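Local coordinates for protein putative tRNA synthase (Salmonella typhimurium, PDB 3DQQ) that probably catalyses the ATP-dependent phosphorylation of 3-oxo-tetronate to 3-oxo-tetronate 4-phosphate, as a member of the four-carbon acid sugar kinase family, at residues A[19-24]-A[379-383]; A[36-41]-A[71-75]; A[246-250]-A[417-421]. One frame throughout, in Å; residues are numbered along the deposited sequence.

In the fold
Contact 1 sits where the two halves of the kinase join: it packs helix 12-24, from the sugar-binding N-terminal family region, on strand 376-382 of the nucleotide-binding C-terminal region. Contact 3 is its neighbour, with centres 14 Å apart, and the two touch directly: Phe419 CE1 lies 3.7 Å from Pro381 CG, and Phe419 CZ lies 3.3 Å from Cys382 O. Contact 2 belongs wholly to the sugar-binding region; its centre is 21 Å from that of contact 1 and 29 Å from that of contact 3, and its nearest atoms are about 10 Å and 11 Å from theirs. All three are structural packing, away from the ATP-binding residues inferred from related proteins.

Contact 1: residues A[19-24]-A[379-383]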
loop_
_atom_site.group_PDB
_atom_site.type_symbol
_atom_site.label_atom_id
_atom_site.label_comp_id
_atom_site.label_asym_id
_atom_site.label_seq_id
_atom_site.Cartn_x
_atom_site.Cartn_y
_atom_site.Cartn_z
ATOM N N ALA A 19 13.689 -0.664 24.276
ATOM C CA ALA A 19 13.480 -1.422 25.533
ATOM C C ALA A 19 13.950 -2.847 25.385
ATOM O O ALA A 19 14.457 -3.459 26.304
ATOM C CB ALA A 19 12.046 -1.410 25.962
ATOM N N SER A 20 13.800 -3.380 24.201
ATOM C CA SER A 20 14.189 -4.726 24.016
ATOM C C SER A 20 15.698 -4.853 24.035
ATOM O O SER A 20 16.210 -5.803 24.573
ATOM C CB SER A 20 13.633 -5.246 22.717
ATOM O OG SER A 20 14.098 -6.568 22.542
ATOM N N PHE A 21 16.411 -3.897 23.440
ATOM C CA PHE A 21 17.871 -3.920 23.489
ATOM C C PHE A 21 18.366 -3.800 24.908
ATOM O O PHE A 21 19.341 -4.449 25.268
ATOM C CB PHE A 21 18.503 -2.819 22.638
ATOM C CG PHE A 21 18.597 -3.169 21.205
ATOM C CD1 PHE A 21 17.606 -2.814 20.321
ATOM C CD2 PHE A 21 19.653 -3.898 20.738
ATOM C CE1 PHE A 21 17.663 -3.202 18.982
ATOM C CE2 PHE A 21 19.725 -4.273 19.396
ATOM C CZ PHE A 21 18.725 -3.937 18.534
ATOM N N LEU A 22 17.710 -2.996 25.738
ATOM C CA LEU A 22 18.175 -2.902 27.136
ATOM C C LEU A 22 18.013 -4.254 27.831
ATOM O O LEU A 22 18.941 -4.744 28.491
ATOM C CB LEU A 22 17.473 -1.784 27.903
ATOM C CG LEU A 22 17.656 -0.354 27.371
ATOM C CD1 LEU A 22 16.735 0.611 28.139
ATOM C CD2 LEU A 22 19.114 0.066 27.418
ATOM N N VAL A 23 16.866 -4.894 27.629
ATOM C CA VAL A 23 16.628 -6.183 28.276
ATOM C C VAL A 23 17.556 -7.261 27.743
ATOM O O VAL A 23 18.128 -8.019 28.501
ATOM C CB VAL A 23 15.158 -6.609 28.186
ATOM C CG1 VAL A 23 15.003 -8.048 28.644
ATOM C CG2 VAL A 23 14.293 -5.632 29.022
ATOM N N GLU A 24 17.738 -7.306 26.441
ATOM C CA GLU A 24 18.661 -8.283 25.842
ATOM C C GLU A 24 20.094 -8.077 26.281
ATOM O O GLU A 24 20.899 -8.972 26.136
ATOM C CB GLU A 24 18.590 -8.267 24.318
ATOM C CG GLU A 24 17.185 -8.665 23.808
ATOM C CD GLU A 24 16.770 -10.080 24.244
ATOM O OE1 GLU A 24 17.569 -11.001 23.958
ATOM O OE2 GLU A 24 15.685 -10.271 24.864
ATOM N N ILE A 379 9.223 -5.577 29.822
ATOM C CA ILE A 379 9.667 -6.069 28.542
ATOM C C ILE A 379 10.382 -7.393 28.736
ATOM O O ILE A 379 11.258 -7.525 29.571
ATOM C CB ILE A 379 10.561 -5.047 27.871
ATOM C CG1 ILE A 379 9.801 -3.705 27.736
ATOM C CG2 ILE A 379 11.069 -5.578 26.520
ATOM C CD1 ILE A 379 8.857 -3.625 26.581
ATOM N N GLY A 380 9.968 -8.389 27.982
ATOM C CA GLY A 380 10.482 -9.729 28.135
ATOM C C GLY A 380 11.358 -10.107 26.956
ATOM O O GLY A 380 11.939 -9.236 26.294
ATOM N N PRO A 381 11.461 -11.408 26.687
ATOM C CA PRO A 381 12.313 -11.910 25.640
ATOM C C PRO A 381 11.765 -11.682 24.247
ATOM O O PRO A 381 10.555 -11.517 24.082
ATOM C CB PRO A 381 12.362 -13.396 25.917
ATOM C CG PRO A 381 11.162 -13.687 26.708
ATOM C CD PRO A 381 10.761 -12.478 27.408
ATOM N N CYS A 382 12.669 -11.683 23.267
ATOM C CA CYS A 382 12.316 -11.577 21.871
ATOM C C CYS A 382 11.751 -12.788 21.258
ATOM O O CYS A 382 12.243 -13.870 21.487
ATOM C CB CYS A 382 13.547 -11.372 21.057
ATOM S SG CYS A 382 13.956 -9.768 21.193
ATOM N N ILE A 383 10.776 -12.584 20.396
ATOM C CA ILE A 383 10.281 -13.637 19.570
ATOM C C ILE A 383 11.003 -13.438 18.253
ATOM O O ILE A 383 11.456 -14.373 17.649
ATOM C CB ILE A 383 8.742 -13.562 19.446
ATOM C CG1 ILE A 383 8.098 -13.593 20.848
ATOM C CG2 ILE A 383 8.239 -14.694 18.593
ATOM C CD1 ILE A 383 6.750 -12.955 20.952
HETATM O O HOH W 1 13.868 -8.305 24.735
#
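The C-terminal part of helix 12-24 runs across strand 376-382 rather than along it: the short axes pass 8.1 Å apart at a signed crossing angle of -78°. Ser20 and Ile379 bring their CA atoms to 6.5 Å, and a turn later Glu24 and Pro381 are 7.3 Å apart. Ile379 supplies the apolar part. Its CG1 meets Ala19 CB at 3.7 Å and its CB meets Val23 CG2 at 3.9 Å, so residues one turn apart on the helix straddle a single strand side chain. Further along the strand the contact turns polar. No direct hydrogen bond links the segments; instead a single water bridges them, hydrogen-bonded to Gly380 O (2.6 Å), Glu24 OE2 (2.7 Å) and Ser20 OG (2.8 Å). Ser20 OG also lies 3.5 Å from Cys382 SG. The Glu24 carboxylate has a stronger partner in Arg243, with which OE1 forms a salt bridge. Thr29 pairs its backbone with Ile379, so strands 29-33 and 376-382 are antiparallel neighbours in one continuous mixed sheet. The N-terminal helix thus packs on the sheet of an alpha/beta fold, but crosses this C-terminal strand steeply, at the junction of the two regions.

Contact 2: residues A[36-41]-A[71-75]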
loop_
_atom_site.group_PDB
_atom_site.type_symbol
_atom_site.label_atom_id
_atom_site.label_comp_id
_atom_site.label_asym_id
_atom_site.label_seq_id
_atom_site.Cartn_x
_atom_site.Cartn_y
_atom_site.Cartn_z
ATOM N N PRO A 36 3.928 9.155 32.163
ATOM C CA PRO A 36 3.433 8.396 33.285
ATOM C C PRO A 36 2.716 9.214 34.328
ATOM O O PRO A 36 3.004 10.362 34.556
ATOM C CB PRO A 36 4.689 7.798 33.888
ATOM C CG PRO A 36 5.689 7.870 32.831
ATOM C CD PRO A 36 5.387 9.101 32.099
ATOM N N THR A 37 1.744 8.596 34.941
ATOM C CA THR A 37 0.907 9.265 35.903
ATOM C C THR A 37 1.201 8.635 37.236
ATOM O O THR A 37 0.932 9.237 38.253
ATOM C CB THR A 37 -0.590 9.076 35.560
ATOM O OG1 THR A 37 -0.892 7.693 35.622
ATOM C CG2 THR A 37 -0.910 9.545 34.127
ATOM N N GLY A 38 1.781 7.440 37.248
ATOM C CA GLY A 38 1.959 6.737 38.498
ATOM C C GLY A 38 3.266 7.033 39.181
ATOM O O GLY A 38 3.711 8.157 39.244
ATOM N N THR A 39 3.884 5.958 39.632
ATOM C CA THR A 39 5.039 5.945 40.485
ATOM C C THR A 39 6.025 4.986 39.830
ATOM O O THR A 39 5.629 4.139 39.066
ATOM C CB THR A 39 4.621 5.403 41.874
ATOM O OG1 THR A 39 5.783 4.902 42.558
ATOM C CG2 THR A 39 3.477 4.263 41.768
ATOM N N GLN A 40 7.311 5.072 40.089
ATOM C CA GLN A 40 8.210 4.224 39.304
ATOM C C GLN A 40 7.798 2.780 39.497
ATOM O O GLN A 40 7.703 2.342 40.600
ATOM C CB GLN A 40 9.660 4.386 39.734
ATOM C CG GLN A 40 10.610 3.624 38.869
ATOM C CD GLN A 40 11.999 3.536 39.428
ATOM O OE1 GLN A 40 12.419 4.302 40.331
ATOM N NE2 GLN A 40 12.746 2.590 38.891
ATOM N N PRO A 41 7.562 2.036 38.428
ATOM C CA PRO A 41 7.231 0.650 38.611
ATOM C C PRO A 41 8.310 -0.124 39.271
ATOM O O PRO A 41 9.451 0.229 39.185
ATOM C CB PRO A 41 7.088 0.113 37.193
ATOM C CG PRO A 41 6.829 1.248 36.388
ATOM C CD PRO A 41 7.565 2.398 37.015
ATOM N N TRP A 71 8.664 13.798 35.167
ATOM C CA TRP A 71 8.417 12.559 35.854
ATOM C C TRP A 71 9.688 11.746 36.127
ATOM O O TRP A 71 9.873 11.257 37.222
ATOM C CB TRP A 71 7.448 11.727 35.055
ATOM C CG TRP A 71 7.029 10.466 35.727
ATOM C CD1 TRP A 71 5.995 10.303 36.562
ATOM C CD2 TRP A 71 7.646 9.187 35.584
ATOM N NE1 TRP A 71 5.905 8.986 36.957
ATOM C CE2 TRP A 71 6.930 8.288 36.377
ATOM C CE3 TRP A 71 8.754 8.724 34.883
ATOM C CZ2 TRP A 71 7.269 6.953 36.471
ATOM C CZ3 TRP A 71 9.088 7.385 34.973
ATOM C CH2 TRP A 71 8.354 6.524 35.753
ATOM N N LEU A 72 10.537 11.578 35.129
ATOM C CA LEU A 72 11.765 10.828 35.298
ATOM C C LEU A 72 12.606 11.444 36.409
ATOM O O LEU A 72 13.177 10.734 37.222
ATOM C CB LEU A 72 12.576 10.820 34.009
ATOM C CG LEU A 72 12.069 9.951 32.867
ATOM C CD1 LEU A 72 12.892 10.195 31.561
ATOM C CD2 LEU A 72 12.094 8.506 33.333
ATOM N N LYS A 73 12.688 12.765 36.445
ATOM C CA LYS A 73 13.461 13.427 37.492
ATOM C C LYS A 73 12.864 13.165 38.869
ATOM O O LYS A 73 13.546 12.958 39.816
ATOM C CB LYS A 73 13.503 14.924 37.269
ATOM C CG LYS A 73 14.633 15.398 36.425
ATOM C CD LYS A 73 14.481 16.980 36.282
ATOM C CE LYS A 73 15.853 17.760 35.939
ATOM N NZ LYS A 73 15.616 18.819 34.888
ATOM N N LYS A 74 11.561 13.172 38.958
ATOM C CA LYS A 74 10.889 12.820 40.192
ATOM C C LYS A 74 11.225 11.409 40.660
ATOM O O LYS A 74 11.275 11.171 41.807
ATOM C CB LYS A 74 9.399 12.957 39.960
ATOM C CG LYS A 74 8.509 12.868 41.164
ATOM C CD LYS A 74 7.078 13.438 40.817
ATOM C CE LYS A 74 7.200 15.021 40.448
ATOM N NZ LYS A 74 6.270 15.588 39.348
ATOM N N GLN A 75 11.442 10.467 39.765
ATOM C CA GLN A 75 11.800 9.129 40.181
ATOM C C GLN A 75 13.293 8.984 40.433
ATOM O O GLN A 75 13.731 7.887 40.768
ATOM C CB GLN A 75 11.421 8.091 39.112
ATOM C CG GLN A 75 10.029 8.172 38.574
ATOM C CD GLN A 75 9.049 8.392 39.652
ATOM O OE1 GLN A 75 9.014 7.660 40.604
ATOM N NE2 GLN A 75 8.276 9.440 39.536
#
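Trp71, near the C-terminal end of helix 58-74, gives up 114 Å² to the loop 36-41, which lies along one face and part of the edge of its indole. Pro36 presents its CB to that face, 3.5 Å from the centroid of the five-membered ring and only 17° off the normal, a close CH-pi contact. At the ring edge the indole nitrogen is satisfied by the loop backbone, Trp71 NE1 donating to Gly38 O at 3.3 Å and a nearly straight 167°. Pro41 CD approaches the edge further round, 4.4 Å from Trp71 CH2. Helix 58-74 joins strand 46-50 to strand 79-83, parallel strands of the main sheet with strand 5-9 between them, in the manner of a beta-alpha-beta crossover; the loop, which connects strands 29-33 and 46-50, packs against the last part of this helix. Trp71 also packs on Val47, Ile49 and Ile32 of those two strands. Gln40 lies between two helix residues, its CA 4.0 Å from Trp71 CZ2 and its CB 3.4 Å from Gln75 OE1. One turn on from Trp71, Gln75 OE1 accepts a weak hydrogen bond from Gln40 N at 3.1 Å, while Gln75 NE2 makes another weak one to Trp71 O at 3.3 Å.

Contact 3: residues A[246-250]-A[417-421]; sequences GYPLS and REFQV
An extended piece, 247-250, runs beside the irregular C-terminal tail, with CA atoms 7.4 Å apart at Pro248 and Phe419 and 6.3 Å apart at Ser250 and Val421. Gly246 (phi/psi -108/7°) leads in; from Tyr247 to Ser250 the backbone stays near polyproline values, phi -57 to -78° and psi 136 to 167°. Tyr247, chi1 t and chi2 86°, extends its ring to the C-terminal segment: CE1 is 4.0 Å from Phe419 CD1, and OH sits 3.3 Å from Phe419 C and 2.9 Å from Gln420 N. Pro248 directs its CB toward the tail and sets CG 4.1 Å from Phe419 CB. Phe419 (-148/97°, chi1 m, chi2 -91°) is buried, its ring also edge-to-face with Trp389. Here the connection from helix 224-235 of the sugar-binding region to strand 253-257 of the nucleotide-binding region packs against the tail, which leaves helix 411-417 at Glu418 (-87/13°). Leu249 points its CB away; its N is hydrogen-bonded to Ser398 OG. At Ser250, chi1 -90°, OG donates a weak hydrogen bond of 3.1 Å to O of the final residue, Val421 (phi -44°, chi1 t). Within the tail, Gln420 (-93/-77°, chi1 m) donates a hydrogen bond from NE2 to Arg417 O at 2.6 Å.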
loop_
_atom_site.group_PDB
_atom_site.type_symbol
_atom_site.label_atom_id
_atom_site.label_comp_id
_atom_site.label_asym_id
_atom_site.label_seq_id
_atom_site.Cartn_x
_atom_site.Cartn_y
_atom_site.Cartn_z
ATOM N N GLY A 246 9.045 -10.004 32.172
ATOM C CA GLY A 246 8.195 -9.993 30.969
ATOM C C GLY A 246 8.089 -11.318 30.214
ATOM O O GLY A 246 7.524 -11.348 29.125
ATOM N N TYR A 247 8.645 -12.402 30.773
ATOM C CA TYR A 247 8.319 -13.752 30.306
ATOM C C TYR A 247 6.817 -13.970 30.399
ATOM O O TYR A 247 6.204 -13.602 31.370
ATOM C CB TYR A 247 9.007 -14.832 31.137
ATOM C CG TYR A 247 8.975 -16.169 30.434
ATOM C CD1 TYR A 247 9.969 -16.511 29.512
ATOM C CD2 TYR A 247 7.928 -17.053 30.628
ATOM C CE1 TYR A 247 9.948 -17.685 28.850
ATOM C CE2 TYR A 247 7.902 -18.236 29.973
ATOM C CZ TYR A 247 8.920 -18.553 29.079
ATOM O OH TYR A 247 8.897 -19.748 28.388
ATOM N N PRO A 248 6.224 -14.555 29.374
ATOM C CA PRO A 248 4.779 -14.609 29.335
ATOM C C PRO A 248 4.151 -15.517 30.366
ATOM O O PRO A 248 4.734 -16.522 30.716
ATOM C CB PRO A 248 4.484 -15.117 27.917
ATOM C CG PRO A 248 5.698 -15.753 27.458
ATOM C CD PRO A 248 6.830 -15.117 28.160
ATOM N N LEU A 249 2.959 -15.136 30.817
ATOM C CA LEU A 249 2.173 -15.859 31.832
ATOM C C LEU A 249 1.550 -17.148 31.317
ATOM O O LEU A 249 1.469 -17.360 30.134
ATOM C CB LEU A 249 1.010 -14.974 32.291
ATOM C CG LEU A 249 1.317 -13.604 32.879
ATOM C CD1 LEU A 249 0.029 -12.861 33.159
ATOM C CD2 LEU A 249 2.075 -13.822 34.131
ATOM N N SER A 250 1.062 -17.978 32.219
ATOM C CA SER A 250 0.280 -19.155 31.851
ATOM C C SER A 250 -1.143 -18.826 31.476
ATOM O O SER A 250 -1.730 -17.878 31.984
ATOM C CB SER A 250 0.203 -20.138 33.007
ATOM O OG SER A 250 1.293 -21.039 32.903
ATOM N N ARG A 417 5.450 -21.659 20.854
ATOM C CA ARG A 417 6.195 -22.911 20.996
ATOM C C ARG A 417 7.545 -22.722 21.655
ATOM O O ARG A 417 8.019 -23.590 22.381
ATOM C CB ARG A 417 6.432 -23.540 19.624
ATOM C CG ARG A 417 5.209 -24.164 19.005
ATOM C CD ARG A 417 5.044 -25.623 19.366
ATOM N NE ARG A 417 3.896 -26.218 18.674
ATOM C CZ ARG A 417 3.858 -26.494 17.363
ATOM N NH1 ARG A 417 4.885 -26.226 16.538
ATOM N NH2 ARG A 417 2.764 -27.036 16.862
ATOM N N GLU A 418 8.181 -21.592 21.382
ATOM C CA GLU A 418 9.444 -21.281 22.033
ATOM C C GLU A 418 9.282 -20.572 23.368
ATOM O O GLU A 418 10.248 -20.066 23.891
ATOM C CB GLU A 418 10.330 -20.487 21.087
ATOM C CG GLU A 418 10.789 -21.369 19.940
ATOM C CD GLU A 418 11.169 -20.585 18.680
ATOM O OE1 GLU A 418 11.785 -19.471 18.796
ATOM O OE2 GLU A 418 10.866 -21.098 17.564
ATOM N N PHE A 419 8.082 -20.543 23.934
ATOM C CA PHE A 419 7.896 -19.913 25.219
ATOM C C PHE A 419 6.811 -20.614 25.967
ATOM O O PHE A 419 5.666 -20.333 25.799
ATOM C CB PHE A 419 7.544 -18.451 25.033
ATOM C CG PHE A 419 8.566 -17.700 24.277
ATOM C CD1 PHE A 419 9.604 -17.068 24.933
ATOM C CD2 PHE A 419 8.533 -17.668 22.896
ATOM C CE1 PHE A 419 10.579 -16.384 24.228
ATOM C CE2 PHE A 419 9.511 -16.994 22.185
ATOM C CZ PHE A 419 10.536 -16.346 22.863
ATOM N N GLN A 420 7.170 -21.517 26.841
ATOM C CA GLN A 420 6.183 -22.392 27.364
ATOM C C GLN A 420 5.545 -21.914 28.664
ATOM O O GLN A 420 4.423 -21.425 28.652
ATOM C CB GLN A 420 6.800 -23.772 27.524
ATOM C CG GLN A 420 7.349 -24.351 26.213
ATOM C CD GLN A 420 6.275 -25.009 25.354
ATOM O OE1 GLN A 420 5.404 -25.739 25.851
ATOM N NE2 GLN A 420 6.344 -24.765 24.058
ATOM N N VAL A 421 6.246 -22.048 29.788
ATOM C CA VAL A 421 5.528 -22.504 31.063
ATOM C C VAL A 421 4.148 -21.793 31.313
ATOM O O VAL A 421 3.122 -22.159 30.704
ATOM C CB VAL A 421 6.456 -22.582 32.410
ATOM C CG1 VAL A 421 5.847 -23.583 33.468
ATOM C CG2 VAL A 421 7.957 -22.930 32.084
#